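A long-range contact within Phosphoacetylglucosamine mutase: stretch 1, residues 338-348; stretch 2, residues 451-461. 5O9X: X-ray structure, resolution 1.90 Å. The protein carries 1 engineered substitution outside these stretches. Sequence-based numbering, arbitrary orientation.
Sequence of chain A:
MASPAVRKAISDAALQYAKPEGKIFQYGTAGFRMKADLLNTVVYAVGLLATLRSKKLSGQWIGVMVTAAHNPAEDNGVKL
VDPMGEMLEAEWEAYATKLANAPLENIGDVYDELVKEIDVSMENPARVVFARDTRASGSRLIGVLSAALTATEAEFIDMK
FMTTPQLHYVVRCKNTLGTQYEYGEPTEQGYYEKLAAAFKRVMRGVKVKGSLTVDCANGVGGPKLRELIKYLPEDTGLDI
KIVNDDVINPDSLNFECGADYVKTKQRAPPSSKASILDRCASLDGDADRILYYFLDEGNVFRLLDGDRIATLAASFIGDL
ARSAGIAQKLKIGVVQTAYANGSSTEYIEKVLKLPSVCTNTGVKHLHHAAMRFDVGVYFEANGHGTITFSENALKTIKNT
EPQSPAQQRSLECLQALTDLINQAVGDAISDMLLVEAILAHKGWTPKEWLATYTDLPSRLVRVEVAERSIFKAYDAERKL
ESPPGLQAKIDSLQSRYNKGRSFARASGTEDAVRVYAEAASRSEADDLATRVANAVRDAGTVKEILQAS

Stretch 1 (338-348) AYANGSSTEYI
Stretch 2 (451-461) ATYTDLPSRLV

How do the two backbones run? Stretch 1 is a loop that becomes a helix at G342; stretch 2 is extended from Y453 on and reaches a strand at S458. They run antiparallel: CA atoms lie 9.2 Å apart for Y339 and L460, 5.3 Å for S343 and D455, and 6.6 Å for Y347 and Y453. Together they bury 530 Å².

What does Y453, the residue most covered, rest on? With phi/psi -157/162 and chi1 p (chi2 82°), its ring lies against the helix. S344 CA sits over the face of the Y453 ring, 4.0 Å from its centroid. Y347 (helical, chi1 t, chi2 81°) joins it obliquely, centroids 5.2 Å apart and planes at 42°; Y453 CD2 lies over one face of Y347, 3.5 Å from Y347 CG.

Why is N341 so central? At phi/psi -61/135, chi1 t and chi2 -82°, its amide matches both polar groups of the L456 backbone: L456 N donates to N341 OD1 (2.9 Å), and N341 ND2 donates to L456 O (2.8 Å). N341 OD1 also caps the helix, accepting from S343 N at 3.0 Å.

What else joins the stretches? S343, chi1 m, donates from OG to T454 O (2.7 Å). Toward the start of stretch 1 and the end of stretch 2, Y339 CE1 meets L460 CD2 at 3.8 Å, an apolar contact; both residues have chi1 m.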

ATOM      1  N   ALA A 338       5.022   1.789 -13.834  1.00 13.78           N
ATOM      2  CA  ALA A 338       5.247   2.754 -14.911  1.00 13.91           C
ATOM      3  C   ALA A 338       5.162   4.188 -14.359  1.00 13.06           C
ATOM      4  O   ALA A 338       5.700   5.084 -14.998  1.00 14.73           O
ATOM      5  CB  ALA A 338       4.220   2.492 -16.039  1.00 12.28           C
ATOM      6  N   TYR A 339       4.604   4.391 -13.147  1.00 11.39           N
ATOM      7  CA  TYR A 339       4.517   5.728 -12.562  1.00 12.02           C
ATOM      8  C   TYR A 339       5.891   6.140 -12.004  1.00 13.83           C
ATOM      9  O   TYR A 339       6.034   7.316 -11.581  1.00 14.45           O
ATOM     10  CB  TYR A 339       3.506   5.725 -11.386  1.00 12.67           C
ATOM     11  CG  TYR A 339       2.082   5.646 -11.932  1.00 12.50           C
ATOM     12  CD1 TYR A 339       1.516   6.771 -12.545  1.00 13.52           C
ATOM     13  CD2 TYR A 339       1.405   4.437 -11.975  1.00 14.55           C
ATOM     14  CE1 TYR A 339       0.256   6.727 -13.092  1.00 13.56           C
ATOM     15  CE2 TYR A 339       0.109   4.381 -12.512  1.00 14.75           C
ATOM     16  CZ  TYR A 339      -0.412   5.530 -13.112  1.00 14.26           C
ATOM     17  OH  TYR A 339      -1.653   5.495 -13.727  1.00 14.22           O
ATOM     18  N   ALA A 340       6.860   5.202 -11.898  1.00 13.31           N
ATOM     19  CA  ALA A 340       8.176   5.585 -11.399  1.00 13.94           C
ATOM     20  C   ALA A 340       8.852   6.604 -12.314  1.00 13.99           C
ATOM     21  O   ALA A 340       8.816   6.472 -13.557  1.00 15.26           O
ATOM     22  CB  ALA A 340       9.103   4.371 -11.248  1.00 13.64           C
ATOM     23  N   ASN A 341       9.443   7.614 -11.727  1.00 13.12           N
ATOM     24  CA  ASN A 341      10.165   8.599 -12.547  1.00 14.53           C
ATOM     25  C   ASN A 341      11.311   7.907 -13.318  1.00 14.61           C
ATOM     26  O   ASN A 341      12.040   7.069 -12.759  1.00 14.56           O
ATOM     27  CB  ASN A 341      10.771   9.652 -11.622  1.00 15.49           C
ATOM     28  CG  ASN A 341      11.182  10.867 -12.376  1.00 18.79           C
ATOM     29  OD1 ASN A 341      12.277  10.887 -12.964  1.00 18.72           O
ATOM     30  ND2 ASN A 341      10.310  11.857 -12.420  1.00 13.88           N
ATOM     31  N   GLY A 342      11.448   8.236 -14.612  1.00 14.66           N
ATOM     32  CA  GLY A 342      12.497   7.575 -15.445  1.00 15.45           C
ATOM     33  C   GLY A 342      13.862   7.755 -14.844  1.00 14.93           C
ATOM     34  O   GLY A 342      14.688   6.927 -15.067  1.00 16.47           O
ATOM     35  N   SER A 343      14.128   8.857 -14.152  1.00 15.15           N
ATOM     36  CA  SER A 343      15.442   9.027 -13.535  1.00 16.79           C
ATOM     37  C   SER A 343      15.740   7.983 -12.430  1.00 18.87           C
ATOM     38  O   SER A 343      16.952   7.611 -12.231  1.00 16.18           O
ATOM     39  CB  SER A 343      15.613  10.411 -12.945  1.00 17.38           C
ATOM     40  OG  SER A 343      15.638  11.373 -13.996  1.00 18.54           O
ATOM     41  N   SER A 344      14.700   7.497 -11.741  1.00 16.77           N
ATOM     42  CA  SER A 344      14.894   6.516 -10.661  1.00 16.19           C
ATOM     43  C   SER A 344      15.250   5.169 -11.293  1.00 18.99           C
ATOM     44  O   SER A 344      16.139   4.472 -10.801  1.00 18.41           O
ATOM     45  CB  SER A 344      13.615   6.378  -9.757  1.00 15.34           C
ATOM     46  OG  SER A 344      12.544   5.773 -10.468  1.00 15.44           O
ATOM     47  N   THR A 345      14.605   4.839 -12.417  1.00 17.38           N
ATOM     48  CA  THR A 345      14.932   3.620 -13.149  1.00 16.87           C
ATOM     49  C   THR A 345      16.413   3.622 -13.635  1.00 16.89           C
ATOM     50  O   THR A 345      17.093   2.604 -13.550  1.00 18.74           O
ATOM     51  CB  THR A 345      13.935   3.428 -14.312  1.00 19.07           C
ATOM     52  OG1 THR A 345      12.548   3.552 -13.809  1.00 18.50           O
ATOM     53  CG2 THR A 345      14.139   2.043 -15.057  1.00 18.14           C
ATOM     54  N   GLU A 346      16.832   4.752 -14.178  1.00 17.95           N
ATOM     55  CA  GLU A 346      18.147   4.958 -14.708  1.00 22.48           C
ATOM     56  C   GLU A 346      19.191   4.822 -13.567  1.00 23.57           C
ATOM     57  O   GLU A 346      20.238   4.202 -13.744  1.00 24.73           O
ATOM     58  CB  GLU A 346      18.186   6.372 -15.343  1.00 25.70           C
ATOM     59  CG  GLU A 346      19.609   6.764 -15.814  1.00 29.99           C
ATOM     60  CD  GLU A 346      19.736   8.203 -16.364  1.00 35.34           C
ATOM     61  OE1 GLU A 346      19.338   9.260 -15.696  1.00 32.51           O
ATOM     62  OE2 GLU A 346      20.266   8.258 -17.509  1.00 35.46           O
ATOM     63  N   TYR A 347      18.889   5.422 -12.411  1.00 23.07           N
ATOM     64  CA  TYR A 347      19.724   5.319 -11.204  1.00 20.84           C
ATOM     65  C   TYR A 347      19.885   3.888 -10.782  1.00 20.07           C
ATOM     66  O   TYR A 347      21.006   3.451 -10.451  1.00 20.43           O
ATOM     67  CB  TYR A 347      19.161   6.192 -10.083  1.00 19.14           C
ATOM     68  CG  TYR A 347      19.944   6.153  -8.740  1.00 20.46           C
ATOM     69  CD1 TYR A 347      21.117   6.926  -8.546  1.00 21.93           C
ATOM     70  CD2 TYR A 347      19.486   5.402  -7.666  1.00 21.36           C
ATOM     71  CE1 TYR A 347      21.831   6.888  -7.327  1.00 19.96           C
ATOM     72  CE2 TYR A 347      20.153   5.418  -6.414  1.00 21.44           C
ATOM     73  CZ  TYR A 347      21.334   6.137  -6.292  1.00 22.62           C
ATOM     74  OH  TYR A 347      21.981   6.103  -5.068  1.00 29.71           O
ATOM     75  N   ILE A 348      18.809   3.131 -10.834  1.00 18.40           N
ATOM     76  CA  ILE A 348      18.852   1.739 -10.345  1.00 21.12           C
ATOM     77  C   ILE A 348      19.762   0.939 -11.299  1.00 25.92           C
ATOM     78  O   ILE A 348      20.604   0.104 -10.858  1.00 26.96           O
ATOM     79  CB  ILE A 348      17.441   1.101 -10.298  1.00 18.81           C
ATOM     80  CG1 ILE A 348      16.538   1.780  -9.180  1.00 19.26           C
ATOM     81  CG2 ILE A 348      17.523  -0.410 -10.098  1.00 17.35           C
ATOM     82  CD1 ILE A 348      15.045   1.406  -9.295  1.00 16.91           C
ATOM     83  N   ALA A 451      20.181  14.439  -3.778  1.00 18.38           N
ATOM     84  CA  ALA A 451      21.256  14.531  -4.748  1.00 17.82           C
ATOM     85  C   ALA A 451      21.623  13.197  -5.396  1.00 19.32           C
ATOM     86  O   ALA A 451      22.282  13.193  -6.455  1.00 20.35           O
ATOM     87  CB  ALA A 451      22.498  15.249  -4.090  1.00 20.19           C
ATOM     88  N   THR A 452      21.119  12.064  -4.886  1.00 15.36           N
ATOM     89  CA  THR A 452      21.352  10.771  -5.517  1.00 17.52           C
ATOM     90  C   THR A 452      21.070  10.759  -7.033  1.00 21.97           C
ATOM     91  O   THR A 452      21.830  10.174  -7.808  1.00 20.44           O
ATOM     92  CB  THR A 452      20.578   9.611  -4.849  1.00 18.72           C
ATOM     93  OG1 THR A 452      19.153   9.911  -4.766  1.00 17.96           O
ATOM     94  CG2 THR A 452      21.071   9.372  -3.374  1.00 17.08           C
ATOM     95  N   TYR A 453      19.932  11.334  -7.444  1.00 20.23           N
ATOM     96  CA  TYR A 453      19.586  11.466  -8.860  1.00 19.56           C
ATOM     97  C   TYR A 453      18.581  12.630  -8.952  1.00 18.87           C
ATOM     98  O   TYR A 453      18.017  13.057  -7.944  1.00 19.62           O
ATOM     99  CB  TYR A 453      19.056  10.154  -9.448  1.00 16.88           C
ATOM    100  CG  TYR A 453      17.728   9.661  -8.808  1.00 16.50           C
ATOM    101  CD1 TYR A 453      16.465  10.184  -9.227  1.00 15.18           C
ATOM    102  CD2 TYR A 453      17.752   8.668  -7.783  1.00 15.62           C
ATOM    103  CE1 TYR A 453      15.241   9.718  -8.641  1.00 15.46           C
ATOM    104  CE2 TYR A 453      16.560   8.197  -7.201  1.00 17.34           C
ATOM    105  CZ  TYR A 453      15.333   8.693  -7.647  1.00 16.05           C
ATOM    106  OH  TYR A 453      14.249   8.176  -7.050  1.00 16.73           O
ATOM    107  N   THR A 454      18.395  13.191 -10.139  1.00 19.73           N
ATOM    108  CA  THR A 454      17.414  14.267 -10.308  1.00 19.00           C
ATOM    109  C   THR A 454      16.211  13.749 -11.071  1.00 19.53           C
ATOM    110  O   THR A 454      16.358  13.252 -12.207  1.00 19.42           O
ATOM    111  CB  THR A 454      18.055  15.482 -10.995  1.00 23.18           C
ATOM    112  OG1 THR A 454      19.168  15.950 -10.192  1.00 22.77           O
ATOM    113  CG2 THR A 454      17.052  16.669 -11.125  1.00 20.07           C
ATOM    114  N   ASP A 455      15.029  13.867 -10.455  1.00 18.58           N
ATOM    115  CA  ASP A 455      13.794  13.436 -11.126  1.00 17.79           C
ATOM    116  C   ASP A 455      13.573  14.227 -12.419  1.00 17.82           C
ATOM    117  O   ASP A 455      13.797  15.417 -12.468  1.00 18.95           O
ATOM    118  CB  ASP A 455      12.584  13.718 -10.168  1.00 18.33           C
ATOM    119  CG  ASP A 455      12.440  12.641  -9.076  1.00 23.55           C
ATOM    120  OD1 ASP A 455      12.475  11.454  -9.431  1.00 20.67           O
ATOM    121  OD2 ASP A 455      12.269  12.965  -7.865  1.00 28.03           O
ATOM    122  N   LEU A 456      13.166  13.558 -13.467  1.00 17.98           N
ATOM    123  CA  LEU A 456      12.577  14.290 -14.634  1.00 17.96           C
ATOM    124  C   LEU A 456      11.313  15.025 -14.186  1.00 17.54           C
ATOM    125  O   LEU A 456      10.513  14.461 -13.457  1.00 16.35           O
ATOM    126  CB  LEU A 456      12.190  13.281 -15.729  1.00 18.20           C
ATOM    127  CG  LEU A 456      13.404  12.545 -16.317  1.00 20.09           C
ATOM    128  CD1 LEU A 456      12.893  11.455 -17.285  1.00 18.95           C
ATOM    129  CD2 LEU A 456      14.321  13.494 -17.079  1.00 19.59           C
ATOM    130  N   PRO A 457      11.128  16.297 -14.597  1.00 17.92           N
ATOM    131  CA  PRO A 457       9.850  16.983 -14.347  1.00 17.81           C
ATOM    132  C   PRO A 457       8.723  16.070 -14.790  1.00 18.20           C
ATOM    133  O   PRO A 457       8.815  15.461 -15.871  1.00 18.01           O
ATOM    134  CB  PRO A 457       9.952  18.236 -15.246  1.00 18.10           C
ATOM    135  CG  PRO A 457      11.468  18.599 -15.076  1.00 17.51           C
ATOM    136  CD  PRO A 457      12.139  17.210 -15.194  1.00 18.47           C
ATOM    137  N   SER A 458       7.708  15.922 -13.939  1.00 16.48           N
ATOM    138  CA  SER A 458       6.584  15.034 -14.282  1.00 16.09           C
ATOM    139  C   SER A 458       5.260  15.627 -13.860  1.00 15.58           C
ATOM    140  O   SER A 458       5.194  16.649 -13.115  1.00 15.87           O
ATOM    141  CB  SER A 458       6.788  13.667 -13.611  1.00 16.26           C
ATOM    142  OG  SER A 458       6.635  13.783 -12.200  1.00 16.05           O
ATOM    143  N   ARG A 459       4.187  14.967 -14.280  1.00 14.75           N
ATOM    144  CA  ARG A 459       2.857  15.535 -14.053  1.00 17.53           C
ATOM    145  C   ARG A 459       1.850  14.422 -14.087  1.00 16.34           C
ATOM    146  O   ARG A 459       1.946  13.561 -14.957  1.00 17.74           O
ATOM    147  CB  ARG A 459       2.562  16.588 -15.192  1.00 18.27           C
ATOM    148  CG  ARG A 459       1.137  17.109 -15.227  1.00 25.27           C
ATOM    149  CD  ARG A 459       0.779  18.053 -14.125  1.00 27.14           C
ATOM    150  NE  ARG A 459       1.799  19.145 -13.993  1.00 37.07           N
ATOM    151  CZ  ARG A 459       1.597  20.291 -13.344  1.00 43.35           C
ATOM    152  NH1 ARG A 459       0.402  20.532 -12.814  1.00 48.77           N
ATOM    153  NH2 ARG A 459       2.570  21.197 -13.213  1.00 39.60           N
ATOM    154  N   LEU A 460       0.903  14.439 -13.136  1.00 16.20           N
ATOM    155  CA  LEU A 460      -0.285  13.541 -13.183  1.00 15.25           C
ATOM    156  C   LEU A 460      -1.512  14.349 -13.516  1.00 15.19           C
ATOM    157  O   LEU A 460      -1.664  15.481 -12.998  1.00 15.53           O
ATOM    158  CB  LEU A 460      -0.521  12.858 -11.808  1.00 14.77           C
ATOM    159  CG  LEU A 460       0.482  11.703 -11.485  1.00 16.15           C
ATOM    160  CD1 LEU A 460       0.546  11.377  -9.988  1.00 15.18           C
ATOM    161  CD2 LEU A 460       0.241  10.403 -12.314  1.00 13.63           C
ATOM    162  N   VAL A 461      -2.399  13.820 -14.366  1.00 14.09           N
ATOM    163  CA  VAL A 461      -3.715  14.477 -14.616  1.00 13.70           C
ATOM    164  C   VAL A 461      -4.798  13.438 -14.464  1.00 15.28           C
ATOM    165  O   VAL A 461      -4.708  12.357 -15.109  1.00 13.79           O
ATOM    166  CB  VAL A 461      -3.814  15.009 -16.073  1.00 15.00           C
ATOM    167  CG1 VAL A 461      -5.166  15.794 -16.304  1.00 16.53           C
ATOM    168  CG2 VAL A 461      -2.650  15.909 -16.377  1.00 16.23           C
TER
HETATM  169  O   HOH W   1       7.902  11.634 -11.168  1.00 22.22           O